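Local coordinates for PFC0360w protein (Plasmodium falciparum, PDB 3NI8) that probably stimulates the ATPase activity of the chaperone Hsp90, acting as a co-chaperone, at residues E32-A37 against L152-K157; N36-A41 against T112-T117; Y42-L47 against Q142-N147; T75-T78 against K82-E85; R90-C95 against N119-S124. One frame throughout, in Å; residues are numbered along the deposited sequence. Where two conformers were deposited one is given.

Contact 1. Residues E32-A37 against L152-K157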
# COMPACT_ATOMS: atom_id res chain seq x y z
N GLU A 32 -7.35 8.07 10.71
CA GLU A 32 -5.97 8.28 11.17
C GLU A 32 -5.23 6.98 11.48
O GLU A 32 -4.02 6.87 11.25
CB GLU A 32 -5.94 9.19 12.41
CG GLU A 32 -6.76 8.69 13.60
CD GLU A 32 -6.38 9.39 14.88
OE1 GLU A 32 -5.16 9.49 15.12
OE2 GLU A 32 -7.27 9.84 15.63
N VAL A 33 -5.98 6.01 11.98
CA VAL A 33 -5.44 4.70 12.33
C VAL A 33 -5.09 3.92 11.04
O VAL A 33 -4.05 3.26 10.97
CB VAL A 33 -6.47 3.99 13.27
CG1 VAL A 33 -6.49 2.50 13.10
CG2 VAL A 33 -6.19 4.34 14.72
N LEU A 34 -5.94 4.02 10.03
CA LEU A 34 -5.62 3.41 8.73
C LEU A 34 -4.47 4.13 8.03
O LEU A 34 -3.57 3.48 7.48
CB LEU A 34 -6.85 3.35 7.84
CG LEU A 34 -7.95 2.42 8.32
CD1 LEU A 34 -9.10 2.49 7.37
CD2 LEU A 34 -7.39 0.97 8.43
N PHE A 35 -4.48 5.47 8.07
CA PHE A 35 -3.38 6.30 7.57
C PHE A 35 -2.03 5.92 8.21
O PHE A 35 -1.02 5.77 7.51
CB PHE A 35 -3.69 7.79 7.79
CG PHE A 35 -2.62 8.73 7.28
CD1 PHE A 35 -2.69 9.26 6.00
CD2 PHE A 35 -1.55 9.10 8.11
CE1 PHE A 35 -1.69 10.15 5.53
CE2 PHE A 35 -0.54 9.96 7.65
CZ PHE A 35 -0.62 10.49 6.35
N ASN A 36 -2.02 5.78 9.54
CA ASN A 36 -0.85 5.30 10.29
C ASN A 36 -0.35 3.99 9.71
O ASN A 36 0.84 3.82 9.45
CB ASN A 36 -1.16 5.08 11.78
CG ASN A 36 -0.01 4.39 12.53
OD1 ASN A 36 -0.05 3.18 12.77
ND2 ASN A 36 1.00 5.16 12.91
N ALA A 37 -1.27 3.07 9.48
CA ALA A 37 -0.90 1.72 9.07
C ALA A 37 -0.12 1.72 7.73
O ALA A 37 0.70 0.80 7.49
CB ALA A 37 -2.14 0.83 8.96
N LEU A 152 -3.74 -6.38 13.04
CA LEU A 152 -4.02 -5.12 13.69
C LEU A 152 -5.38 -5.11 14.42
O LEU A 152 -5.66 -4.19 15.15
CB LEU A 152 -3.93 -3.96 12.69
CG LEU A 152 -2.65 -3.75 11.85
CD1 LEU A 152 -2.75 -2.39 11.20
CD2 LEU A 152 -1.34 -3.88 12.65
N GLY A 153 -6.22 -6.10 14.19
CA GLY A 153 -7.49 -6.20 14.88
C GLY A 153 -8.48 -5.11 14.51
O GLY A 153 -9.34 -4.73 15.32
N TYR A 154 -8.38 -4.59 13.29
CA TYR A 154 -9.38 -3.64 12.84
C TYR A 154 -10.48 -4.40 12.13
O TYR A 154 -10.24 -5.06 11.13
CB TYR A 154 -8.80 -2.57 11.93
CG TYR A 154 -7.60 -1.84 12.50
CD1 TYR A 154 -7.36 -1.77 13.87
CD2 TYR A 154 -6.71 -1.20 11.64
CE1 TYR A 154 -6.23 -1.09 14.37
CE2 TYR A 154 -5.59 -0.52 12.13
CZ TYR A 154 -5.35 -0.47 13.49
OH TYR A 154 -4.25 0.22 13.93
N PRO A 155 -11.70 -4.33 12.67
CA PRO A 155 -12.80 -5.07 12.06
C PRO A 155 -13.25 -4.43 10.73
O PRO A 155 -13.26 -3.20 10.59
CB PRO A 155 -13.92 -4.99 13.11
CG PRO A 155 -13.37 -4.12 14.27
CD PRO A 155 -12.16 -3.43 13.74
N LYS A 156 -13.61 -5.28 9.78
CA LYS A 156 -14.00 -4.87 8.45
C LYS A 156 -15.34 -5.51 8.02
O LYS A 156 -15.62 -6.67 8.36
CB LYS A 156 -12.87 -5.18 7.45
CG LYS A 156 -12.98 -6.48 6.69
CD LYS A 156 -12.67 -6.27 5.21
CE LYS A 156 -13.22 -7.41 4.34
NZ LYS A 156 -12.22 -8.48 4.08
N LYS A 157 -16.15 -4.74 7.29
CA LYS A 157 -17.37 -5.25 6.67
C LYS A 157 -17.14 -6.53 5.88
O LYS A 157 -17.98 -7.43 5.91
CB LYS A 157 -17.98 -4.22 5.73
CG LYS A 157 -19.11 -3.41 6.33
CD LYS A 157 -19.77 -2.56 5.26
CE LYS A 157 -21.21 -2.25 5.61
NZ LYS A 157 -22.03 -2.13 4.38
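Tyr154 turns its CG anti to its own carbonyl carbon (chi1 -53°), which lays the phenol ring against helix 31-39, where Val33 and Leu34 receive it. Val33 brings a single methyl to the contact: CG1 sits over one face of the ring, 3.2 Å from Tyr154 CZ, and the same methyl lies 3.3 Å from Tyr154 OH, so it rests on the phenol end of the ring and not on the CB end. That approach is tight for carbon on carbon, and at this resolution its exact value deserves caution. The opposite face is occupied from within the other segment, with Leu152 CB 3.8 Å above the ring plane and over its centre. The tyrosine ring therefore lies between Val33 on one face and Leu152, two residues earlier in the chain, on the other. Leu34 CD2 comes in obliquely, 3.9 Å from Tyr154 CD2, the two side chains running past one another in opposite directions. In the helix-grip fold of the SRPBCC superfamily, to which AHA1 domains belong, a long C-terminal helix packs over an antiparallel sheet; here the chain leaves helix 132-150 through Gly153, whose positive phi marks the break, and runs on beside strand 21-27, sending the Tyr154 ring across to helix 31-39. Leu152 extends the apolar seam by one more turn, its CD1 lying 4.0 Å from the methyl of Ala37. Both Leu34 and Tyr154 also lean on Ile148 of helix 132-150 and on Val29, while Leu152 reaches Leu47 of helix 41-47.

Contact 2. Residues N36-A41 against T112-T117. With IPA (isopropyl alcohol), chain B.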
# COMPACT_ATOMS: atom_id res chain seq x y z
N ASN A 36 -2.02 5.78 9.54
CA ASN A 36 -0.85 5.30 10.29
C ASN A 36 -0.35 3.99 9.71
O ASN A 36 0.84 3.82 9.45
CB ASN A 36 -1.16 5.08 11.78
CG ASN A 36 -0.01 4.39 12.53
OD1 ASN A 36 -0.05 3.18 12.77
ND2 ASN A 36 1.00 5.16 12.91
N ALA A 37 -1.27 3.07 9.48
CA ALA A 37 -0.90 1.72 9.07
C ALA A 37 -0.12 1.72 7.73
O ALA A 37 0.70 0.80 7.49
CB ALA A 37 -2.14 0.83 8.96
N PHE A 38 -0.39 2.71 6.87
CA PHE A 38 0.27 2.79 5.59
C PHE A 38 1.59 3.55 5.62
O PHE A 38 2.39 3.45 4.66
CB PHE A 38 -0.65 3.40 4.53
CG PHE A 38 -1.60 2.42 3.92
CD1 PHE A 38 -1.32 1.83 2.70
CD2 PHE A 38 -2.79 2.09 4.58
CE1 PHE A 38 -2.20 0.91 2.14
CE2 PHE A 38 -3.67 1.18 4.03
CZ PHE A 38 -3.39 0.59 2.81
N THR A 39 1.84 4.30 6.70
CA THR A 39 2.94 5.27 6.70
C THR A 39 3.91 5.15 7.88
O THR A 39 4.86 5.94 8.02
CB THR A 39 2.39 6.71 6.71
OG1 THR A 39 1.55 6.87 7.86
CG2 THR A 39 1.59 7.01 5.45
N ASP A 40 3.67 4.18 8.76
CA ASP A 40 4.44 4.03 9.98
C ASP A 40 5.25 2.74 9.91
O ASP A 40 4.69 1.63 9.83
CB ASP A 40 3.49 4.04 11.16
CG ASP A 40 4.19 3.83 12.49
OD1 ASP A 40 5.19 3.07 12.58
OD2 ASP A 40 3.68 4.41 13.48
N ALA A 41 6.58 2.90 9.97
CA ALA A 41 7.50 1.78 9.81
C ALA A 41 7.20 0.62 10.76
O ALA A 41 7.26 -0.56 10.34
CB ALA A 41 8.95 2.26 9.97
N THR A 112 -14.35 3.99 8.49
CA THR A 112 -13.59 4.59 7.39
C THR A 112 -13.69 3.76 6.12
O THR A 112 -13.63 2.53 6.16
CB THR A 112 -12.12 4.77 7.78
OG1 THR A 112 -12.06 5.64 8.92
CG2 THR A 112 -11.29 5.38 6.65
N LYS A 113 -13.84 4.44 5.00
CA LYS A 113 -13.86 3.77 3.70
C LYS A 113 -12.48 3.83 3.09
O LYS A 113 -11.98 4.90 2.74
CB LYS A 113 -14.88 4.42 2.79
CG LYS A 113 -15.31 3.56 1.64
CD LYS A 113 -16.37 4.28 0.83
CE LYS A 113 -16.48 3.67 -0.56
NZ LYS A 113 -15.12 3.55 -1.18
N LEU A 114 -11.84 2.66 3.00
CA LEU A 114 -10.53 2.53 2.38
C LEU A 114 -10.66 2.22 0.88
O LEU A 114 -11.24 1.21 0.48
CB LEU A 114 -9.72 1.46 3.11
CG LEU A 114 -8.27 1.10 2.71
CD1 LEU A 114 -7.45 2.33 2.57
CD2 LEU A 114 -7.64 0.17 3.76
N LYS A 115 -10.12 3.10 0.06
CA LYS A 115 -10.13 2.92 -1.38
C LYS A 115 -8.70 2.97 -1.90
O LYS A 115 -8.06 4.03 -1.93
CB LYS A 115 -11.03 4.00 -2.04
CG LYS A 115 -10.99 4.03 -3.55
CD LYS A 115 -12.11 4.93 -4.12
CE LYS A 115 -11.63 5.72 -5.36
NZ LYS A 115 -12.72 6.48 -6.06
N LEU A 116 -8.19 1.80 -2.28
CA LEU A 116 -6.87 1.72 -2.87
C LEU A 116 -6.91 1.60 -4.42
O LEU A 116 -7.54 0.68 -4.97
CB LEU A 116 -6.05 0.59 -2.24
CG LEU A 116 -4.55 0.54 -2.59
CD1 LEU A 116 -3.80 -0.16 -1.50
CD2 LEU A 116 -4.26 -0.13 -3.94
N THR A 117 -6.22 2.53 -5.09
CA THR A 117 -6.06 2.50 -6.55
C THR A 117 -4.61 2.25 -6.96
O THR A 117 -3.70 3.00 -6.57
CB THR A 117 -6.54 3.82 -7.26
OG1 THR A 117 -7.77 4.26 -6.69
CG2 THR A 117 -6.76 3.58 -8.73
C1 IPA B . 4.35 2.17 2.47
C2 IPA B . 3.11 2.02 1.58
C3 IPA B . 2.65 0.58 1.33
O2 IPA B . 2.07 2.80 2.08
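One aromatic ring, that of Phe38, makes every contact with the strand, using two separate carbons of its rim to meet Leu114 and Leu116, while an isopropyl alcohol molecule lies at the same rim. Leu114 arrives head-on, its CD2 close to the ring plane and 4.1 Å from Phe38 CE2. Leu116 CD1 stands obliquely to the ring, at the same 4.1 Å from Phe38 CE1. Both leucines carry CG anti to the backbone N (chi1 -179° in Leu114), which sends their methyls inward from alternate positions of strand 111-119. This is the helix-to-sheet core of the helix-grip fold: helix 31-39 lies on the concave sheet, and Phe38 also touches Val102 of strand 98-106 and meets the ring of Phe144 from helix 132-150. The alcohol, probably left from crystallisation, places O2 in the plane of the phenylalanine ring and 2.7 Å from the carbonyl oxygen Phe38 O. Within 36-41, Asn36 ND2 reaches across a turn to donate to Asp40 OD2 over 2.8 Å, meeting the carboxylate on its anti side. Asp40 in turn is the N-cap of helix 41-47, its OD1 accepting from Tyr42 N.

Contact 3. Residues Y42-L47 against Q142-N147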
# COMPACT_ATOMS: atom_id res chain seq x y z
N TYR A 42 6.85 0.92 12.01
CA TYR A 42 6.63 -0.14 12.98
C TYR A 42 5.30 -0.89 12.76
O TYR A 42 5.23 -2.09 13.00
CB TYR A 42 6.83 0.37 14.41
CG TYR A 42 8.20 1.04 14.58
CD1 TYR A 42 9.30 0.58 13.88
CD2 TYR A 42 8.37 2.11 15.44
CE1 TYR A 42 10.54 1.19 14.02
CE2 TYR A 42 9.59 2.72 15.59
CZ TYR A 42 10.68 2.26 14.88
OH TYR A 42 11.90 2.88 15.03
N THR A 43 4.28 -0.19 12.25
CA THR A 43 3.04 -0.86 11.86
C THR A 43 3.25 -1.65 10.56
O THR A 43 2.84 -2.82 10.46
CB THR A 43 1.85 0.11 11.77
OG1 THR A 43 1.72 0.78 13.02
CG2 THR A 43 0.56 -0.65 11.54
N LEU A 44 3.92 -1.02 9.59
CA LEU A 44 4.23 -1.69 8.33
C LEU A 44 4.99 -3.02 8.52
O LEU A 44 4.66 -4.02 7.88
CB LEU A 44 4.99 -0.77 7.37
CG LEU A 44 4.16 0.34 6.71
CD1 LEU A 44 5.09 1.43 6.23
CD2 LEU A 44 3.27 -0.19 5.59
N THR A 45 5.98 -3.00 9.41
CA THR A 45 6.74 -4.19 9.79
C THR A 45 5.82 -5.29 10.37
O THR A 45 5.96 -6.45 10.00
CB THR A 45 7.87 -3.84 10.77
OG1 THR A 45 8.79 -2.94 10.14
CG2 THR A 45 8.64 -5.10 11.23
N ARG A 46 4.87 -4.92 11.24
CA ARG A 46 3.90 -5.87 11.77
C ARG A 46 3.04 -6.40 10.65
O ARG A 46 2.67 -7.56 10.65
CB ARG A 46 2.96 -5.24 12.79
CG ARG A 46 3.54 -4.79 14.11
CD ARG A 46 2.39 -4.27 15.00
NE ARG A 46 1.52 -5.35 15.50
CZ ARG A 46 0.32 -5.18 16.08
NH1 ARG A 46 -0.20 -3.97 16.23
NH2 ARG A 46 -0.37 -6.23 16.51
N LEU A 47 2.66 -5.55 9.70
CA LEU A 47 1.86 -5.99 8.56
C LEU A 47 2.65 -6.88 7.61
O LEU A 47 2.07 -7.61 6.80
CB LEU A 47 1.28 -4.78 7.81
CG LEU A 47 0.17 -3.97 8.47
CD1 LEU A 47 -0.08 -2.67 7.72
CD2 LEU A 47 -1.09 -4.77 8.54
N GLN A 142 -4.24 -10.47 0.04
CA GLN A 142 -3.86 -11.69 0.76
C GLN A 142 -2.90 -11.44 1.91
O GLN A 142 -2.87 -12.21 2.87
CB GLN A 142 -3.28 -12.78 -0.20
CG GLN A 142 -4.21 -13.25 -1.35
CD GLN A 142 -5.65 -13.47 -0.90
OE1 GLN A 142 -5.93 -14.30 -0.02
NE2 GLN A 142 -6.58 -12.73 -1.48
N ASN A 143 -2.10 -10.39 1.82
CA ASN A 143 -1.10 -10.11 2.85
C ASN A 143 -1.42 -8.80 3.57
O ASN A 143 -1.89 -8.79 4.70
CB ASN A 143 0.35 -10.02 2.30
CG ASN A 143 0.73 -11.17 1.34
OD1 ASN A 143 1.63 -10.99 0.47
ND2 ASN A 143 0.11 -12.35 1.49
N PHE A 144 -1.15 -7.70 2.87
CA PHE A 144 -1.25 -6.37 3.46
C PHE A 144 -2.62 -6.00 4.01
O PHE A 144 -2.75 -5.67 5.20
CB PHE A 144 -0.82 -5.34 2.43
CG PHE A 144 -0.44 -4.02 3.03
CD1 PHE A 144 0.89 -3.64 3.09
CD2 PHE A 144 -1.42 -3.15 3.51
CE1 PHE A 144 1.25 -2.40 3.62
CE2 PHE A 144 -1.07 -1.91 4.05
CZ PHE A 144 0.26 -1.53 4.09
N LEU A 145 -3.64 -6.01 3.16
CA LEU A 145 -4.98 -5.63 3.63
C LEU A 145 -5.57 -6.66 4.58
O LEU A 145 -6.34 -6.32 5.47
CB LEU A 145 -5.93 -5.34 2.46
CG LEU A 145 -5.57 -4.14 1.57
CD1 LEU A 145 -6.42 -4.12 0.32
CD2 LEU A 145 -5.66 -2.79 2.32
N HIS A 146 -5.22 -7.93 4.38
CA HIS A 146 -5.63 -9.00 5.26
C HIS A 146 -5.14 -8.80 6.69
O HIS A 146 -5.91 -8.94 7.65
CB HIS A 146 -5.12 -10.33 4.73
CG HIS A 146 -5.64 -11.52 5.47
ND1 HIS A 146 -4.93 -12.14 6.48
CD2 HIS A 146 -6.82 -12.18 5.38
CE1 HIS A 146 -5.63 -13.15 6.95
NE2 HIS A 146 -6.79 -13.19 6.31
N ASN A 147 -3.87 -8.42 6.83
CA ASN A 147 -3.27 -8.29 8.15
C ASN A 147 -3.73 -7.06 8.94
O ASN A 147 -3.65 -7.06 10.17
CB ASN A 147 -1.75 -8.35 8.05
CG ASN A 147 -1.25 -9.68 7.53
OD1 ASN A 147 -1.92 -10.72 7.66
ND2 ASN A 147 -0.08 -9.66 6.93
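Two helices of the helix-grip fold, the short helix 41-47 and the long C-terminal helix 132-150, meet here through Leu44 and Leu47 on one side and Phe144 and Asn147 on the other. Their local axes pass 10.0 Å apart at an angle of 119°, and the backbones come nearest at Leu47 and Asn147. The two leucines meet different parts of the Phe144 ring. Leu47 CD1 lies over a face in a CH-pi contact, 4.2 Å from the centroid, whereas Leu44 CD2 sits at the edge near the ring plane, 3.6 Å from Phe144 CE1. The phenylalanine reaches them because its CG stands anti to the backbone N (chi1 -161°), directing the ring out of a helix that widens into a pi-type turn at 142-144. Trp140 packs edge-to-face with the same ring. The second methyl of Leu47, CD2, lies 3.7 Å from Asn147 CB, the two side chains sliding past each other. The one hydrogen bond across the contact runs from Asn147 ND2 to Leu47 O, the last carbonyl of helix 41-47, over 3.0 Å; the oxygen lies nearly in the asparagine's amide plane, while the donor is tilted 33° from the carbonyl plane.

Contact 4. Residues T75-T78 against K82-E85. With IPA (isopropyl alcohol), chain B.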
# COMPACT_ATOMS: atom_id res chain seq x y z
N THR A 75 4.76 10.79 -2.69
CA THR A 75 4.65 11.95 -3.60
C THR A 75 3.55 12.90 -3.18
O THR A 75 3.49 14.03 -3.66
CB THR A 75 4.50 11.54 -5.10
OG1 THR A 75 3.24 10.91 -5.31
CG2 THR A 75 5.60 10.57 -5.53
N GLU A 76 2.69 12.45 -2.26
CA GLU A 76 1.65 13.29 -1.66
C GLU A 76 1.22 12.73 -0.31
O GLU A 76 0.79 11.58 -0.18
CB GLU A 76 0.43 13.42 -2.59
CG GLU A 76 -0.54 14.56 -2.17
CD GLU A 76 -1.93 14.48 -2.81
OE1 GLU A 76 -2.06 14.20 -4.03
OE2 GLU A 76 -2.92 14.68 -2.07
N ILE A 77 1.34 13.57 0.71
CA ILE A 77 0.92 13.19 2.06
C ILE A 77 -0.06 14.21 2.60
O ILE A 77 0.35 15.26 3.10
CB ILE A 77 2.11 13.04 3.05
CG1 ILE A 77 3.05 11.93 2.59
CG2 ILE A 77 1.56 12.70 4.44
CD1 ILE A 77 4.44 12.08 3.10
N THR A 78 -1.34 13.88 2.46
CA THR A 78 -2.45 14.69 2.98
C THR A 78 -3.10 13.96 4.16
O THR A 78 -4.07 13.23 4.00
CB THR A 78 -3.52 14.95 1.88
OG1 THR A 78 -2.88 15.22 0.62
CG2 THR A 78 -4.43 16.14 2.27
N LYS A 82 -5.43 11.08 2.46
CA LYS A 82 -4.84 10.60 1.19
C LYS A 82 -3.32 10.48 1.27
O LYS A 82 -2.62 11.31 1.91
CB LYS A 82 -5.18 11.57 0.04
CG LYS A 82 -5.57 10.96 -1.30
CD LYS A 82 -5.38 11.98 -2.43
CE LYS A 82 -6.46 11.92 -3.52
NZ LYS A 82 -5.91 12.00 -4.96
N ILE A 83 -2.81 9.45 0.61
CA ILE A 83 -1.40 9.35 0.25
C ILE A 83 -1.29 8.92 -1.21
O ILE A 83 -2.20 8.31 -1.74
CB ILE A 83 -0.58 8.41 1.19
CG1 ILE A 83 -1.34 7.11 1.47
CG2 ILE A 83 -0.28 9.09 2.49
CD1 ILE A 83 -0.52 6.08 2.22
N VAL A 84 -0.21 9.32 -1.86
CA VAL A 84 0.13 8.91 -3.23
C VAL A 84 1.60 8.49 -3.24
O VAL A 84 2.44 9.13 -2.60
CB VAL A 84 -0.09 10.05 -4.27
CG1 VAL A 84 0.14 9.52 -5.70
CG2 VAL A 84 -1.49 10.66 -4.13
N GLU A 85 1.91 7.44 -3.98
CA GLU A 85 3.26 6.86 -3.99
C GLU A 85 3.69 6.50 -5.39
O GLU A 85 2.85 6.10 -6.19
CB GLU A 85 3.29 5.57 -3.16
CG GLU A 85 2.87 5.78 -1.70
CD GLU A 85 2.67 4.49 -0.95
OE1 GLU A 85 2.73 3.39 -1.54
OE2 GLU A 85 2.41 4.59 0.26
C1 IPA B . 4.35 2.17 2.47
C2 IPA B . 3.11 2.02 1.58
C3 IPA B . 2.65 0.58 1.33
O2 IPA B . 2.07 2.80 2.08
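Glu76 reaches over to Val84 and Lys82 with CB, CD and both carboxylate oxygens. Its CB lies 3.7 Å from Val84 CG2, the start of an apolar contact between the two directly paired residues. From there the chain runs extended, CG anti to the backbone N (chi1 -166°), and CD keeps near the same methyl. At the tip the two oxygens part company: OE1 remains beside the valine, 3.6 Å from Val84 CG2, while OE2 lies 3.7 Å from Lys82 CD and accepts a 2.7 Å hydrogen bond from Thr78 OG1 on its anti lone pair. The charged end of Lys82 stays farther off, with NZ 4.5 Å from Glu76 OE1, too long for a salt bridge though the opposite charges may still attract. Beneath these side chains the backbones pair antiparallel as a beta hairpin. Thr78 and Lys82 exchange two hydrogen bonds, and Val84 N donates to Glu76 O. A classic beta bulge interrupts the pattern, Thr75 and Glu76 both facing Val84: Thr75 N gives Val84 O a nearly straight bond of 2.9 Å (172°), and the one from Glu76 N is weak. Glu85 OE2 lies 2.6 Å from O2 of the isopropyl alcohol. Ile77 and Ile83 occupy the opposite sheet face and pack under Phe35 of helix 31-39, while strand 98-106 flanks strand 82-89 on its other side.

Contact 5. Residues R90-C95 against N119-S124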
# COMPACT_ATOMS: atom_id res chain seq x y z
N ARG A 90 11.26 -4.68 -6.75
CA ARG A 90 12.60 -4.39 -7.24
C ARG A 90 12.96 -5.14 -8.52
O ARG A 90 13.94 -4.82 -9.16
CB ARG A 90 13.67 -4.58 -6.16
CG ARG A 90 14.00 -5.99 -5.80
CD ARG A 90 15.02 -5.95 -4.66
NE ARG A 90 15.58 -7.27 -4.39
CZ ARG A 90 16.89 -7.53 -4.33
NH1 ARG A 90 17.78 -6.55 -4.50
NH2 ARG A 90 17.30 -8.77 -4.09
N ASP A 91 12.14 -6.12 -8.89
CA ASP A 91 12.42 -6.94 -10.06
C ASP A 91 11.79 -6.40 -11.35
O ASP A 91 11.99 -6.97 -12.42
CB ASP A 91 12.01 -8.39 -9.80
CG ASP A 91 10.52 -8.54 -9.71
OD1 ASP A 91 9.93 -8.03 -8.75
OD2 ASP A 91 9.94 -9.20 -10.60
N TRP A 92 11.04 -5.30 -11.23
CA TRP A 92 10.56 -4.56 -12.40
C TRP A 92 11.74 -3.85 -13.08
O TRP A 92 12.81 -3.68 -12.48
CB TRP A 92 9.53 -3.52 -11.98
CG TRP A 92 8.23 -4.06 -11.53
CD1 TRP A 92 7.87 -5.37 -11.44
CD2 TRP A 92 7.11 -3.30 -11.06
NE1 TRP A 92 6.59 -5.48 -10.94
CE2 TRP A 92 6.10 -4.22 -10.71
CE3 TRP A 92 6.86 -1.94 -10.91
CZ2 TRP A 92 4.85 -3.82 -10.22
CZ3 TRP A 92 5.61 -1.54 -10.42
CH2 TRP A 92 4.63 -2.47 -10.09
N ASN A 93 11.53 -3.41 -14.31
CA ASN A 93 12.52 -2.61 -15.02
C ASN A 93 12.94 -1.45 -14.17
O ASN A 93 12.12 -0.88 -13.45
CB ASN A 93 11.97 -2.10 -16.34
CG ASN A 93 11.97 -3.16 -17.40
OD1 ASN A 93 13.02 -3.74 -17.72
ND2 ASN A 93 10.79 -3.44 -17.95
N GLU A 94 14.22 -1.09 -14.27
CA GLU A 94 14.79 0.01 -13.49
C GLU A 94 13.90 1.27 -13.62
O GLU A 94 13.62 1.93 -12.61
CB GLU A 94 16.26 0.24 -13.91
CG GLU A 94 16.84 1.67 -13.70
CD GLU A 94 17.49 1.92 -12.33
OE1 GLU A 94 16.87 1.62 -11.27
OE2 GLU A 94 18.63 2.46 -12.31
N CYS A 95 13.45 1.55 -14.85
CA CYS A 95 12.60 2.69 -15.16
C CYS A 95 11.16 2.60 -14.63
O CYS A 95 10.58 3.62 -14.24
CB CYS A 95 12.55 2.93 -16.69
SG CYS A 95 13.60 4.32 -17.33
N ASN A 119 -2.37 2.02 -10.27
CA ASN A 119 -2.30 2.34 -11.72
C ASN A 119 -0.90 2.09 -12.26
O ASN A 119 0.05 1.98 -11.49
CB ASN A 119 -2.57 3.84 -12.00
CG ASN A 119 -3.96 4.29 -11.59
OD1 ASN A 119 -4.10 5.21 -10.80
ND2 ASN A 119 -5.00 3.65 -12.13
N ASN A 120 -0.78 2.08 -13.58
CA ASN A 120 0.52 2.14 -14.26
C ASN A 120 1.40 0.98 -13.88
O ASN A 120 2.61 1.14 -13.69
CB ASN A 120 1.26 3.46 -13.95
CG ASN A 120 0.61 4.69 -14.60
OD1 ASN A 120 -0.36 4.59 -15.34
ND2 ASN A 120 1.17 5.87 -14.30
N ILE A 121 0.76 -0.19 -13.75
CA ILE A 121 1.44 -1.46 -13.51
C ILE A 121 1.98 -1.99 -14.84
O ILE A 121 1.22 -2.21 -15.78
CB ILE A 121 0.44 -2.50 -12.87
CG1 ILE A 121 -0.10 -2.00 -11.51
CG2 ILE A 121 1.09 -3.86 -12.70
CD1 ILE A 121 -1.41 -2.63 -11.09
N PRO A 122 3.30 -2.24 -14.92
CA PRO A 122 3.90 -2.78 -16.15
C PRO A 122 3.38 -4.18 -16.51
O PRO A 122 2.89 -4.92 -15.65
CB PRO A 122 5.41 -2.84 -15.84
CG PRO A 122 5.52 -2.74 -14.33
CD PRO A 122 4.31 -1.93 -13.88
N ALA A 123 3.49 -4.52 -17.80
CA ALA A 123 3.01 -5.80 -18.34
C ALA A 123 3.90 -6.94 -17.89
O ALA A 123 3.46 -8.09 -17.80
CB ALA A 123 2.95 -5.73 -19.89
N SER A 124 5.16 -6.63 -17.63
CA SER A 124 6.11 -7.63 -17.16
C SER A 124 7.30 -7.00 -16.43
O SER A 124 7.54 -5.79 -16.51
CB SER A 124 6.58 -8.50 -18.34
OG SER A 124 7.29 -7.72 -19.27
O HOH W 1 9.34 -5.99 -19.10
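The indole of Trp92 takes the pyrrolidine ring of Pro122 on one face. Pro122 CG stands 3.6 Å above the indole plane and 3.8 Å from the centroid of the six-membered ring, only 16° off its normal, which makes a well-centred CH-pi contact. Pro122 CD follows beside it toward the far rim, 3.7 Å from Trp92 CZ3, so the proline presents its CG-CD edge to the aromatic surface and the two side chains run at about a right angle. Ile121 adds a looser touch, its CG2 coming obliquely to within 4.5 Å of Trp92 CZ2. The tryptophan is oriented by a CG anti to its own carbonyl carbon (chi1 -70°), which swings the indole out of its loop and under the proline. Val132, Arg135 and Cys136 of helix 132-150 also pack on this indole; it lies between that helix and the two loops, one joining strands 82-89 and 98-106 and the other leading from strand 111-119 to the long helix. Asp91, next to the tryptophan, forms a salt bridge with Arg135. The polar part of the contact is carried by one water: Asn93 ND2 donates to it over 3.2 Å, it lies 2.7 Å from Ser124 OG, and it gives a weak bond to Ser124 O. Asn93 and Ser124 are bridged by this one water, with no direct hydrogen bond between the two segments. The join therefore rests on dispersion and CH-pi attraction at the tryptophan, with a water bridge at its margin.

Overall arrangement
Helix 31-39 ties contact 1, contact 2 and contact 4 together: Val33, Leu34 and Ala37 touch the C-terminal tail, Phe38 faces strand 111-119, and Phe35 and Phe38 rest on Ile83 of the hairpin, with Phe38 CB 3.5 Å from Ile83 CD1. Contact 3 joins the same core from the side of the long helix, where Phe38 CE1 lies 3.6 Å from Phe144 CE2, and Asn36 OD1 probably bonds to Thr43 OG1. The isopropyl alcohol sits between contacts 2 and 4, touching both, and the side chain of Leu44 of contact 3 is about 4 Å away. Contact 5 is remote, its centre about 29 Å from that of contact 1, across the centre of the chain.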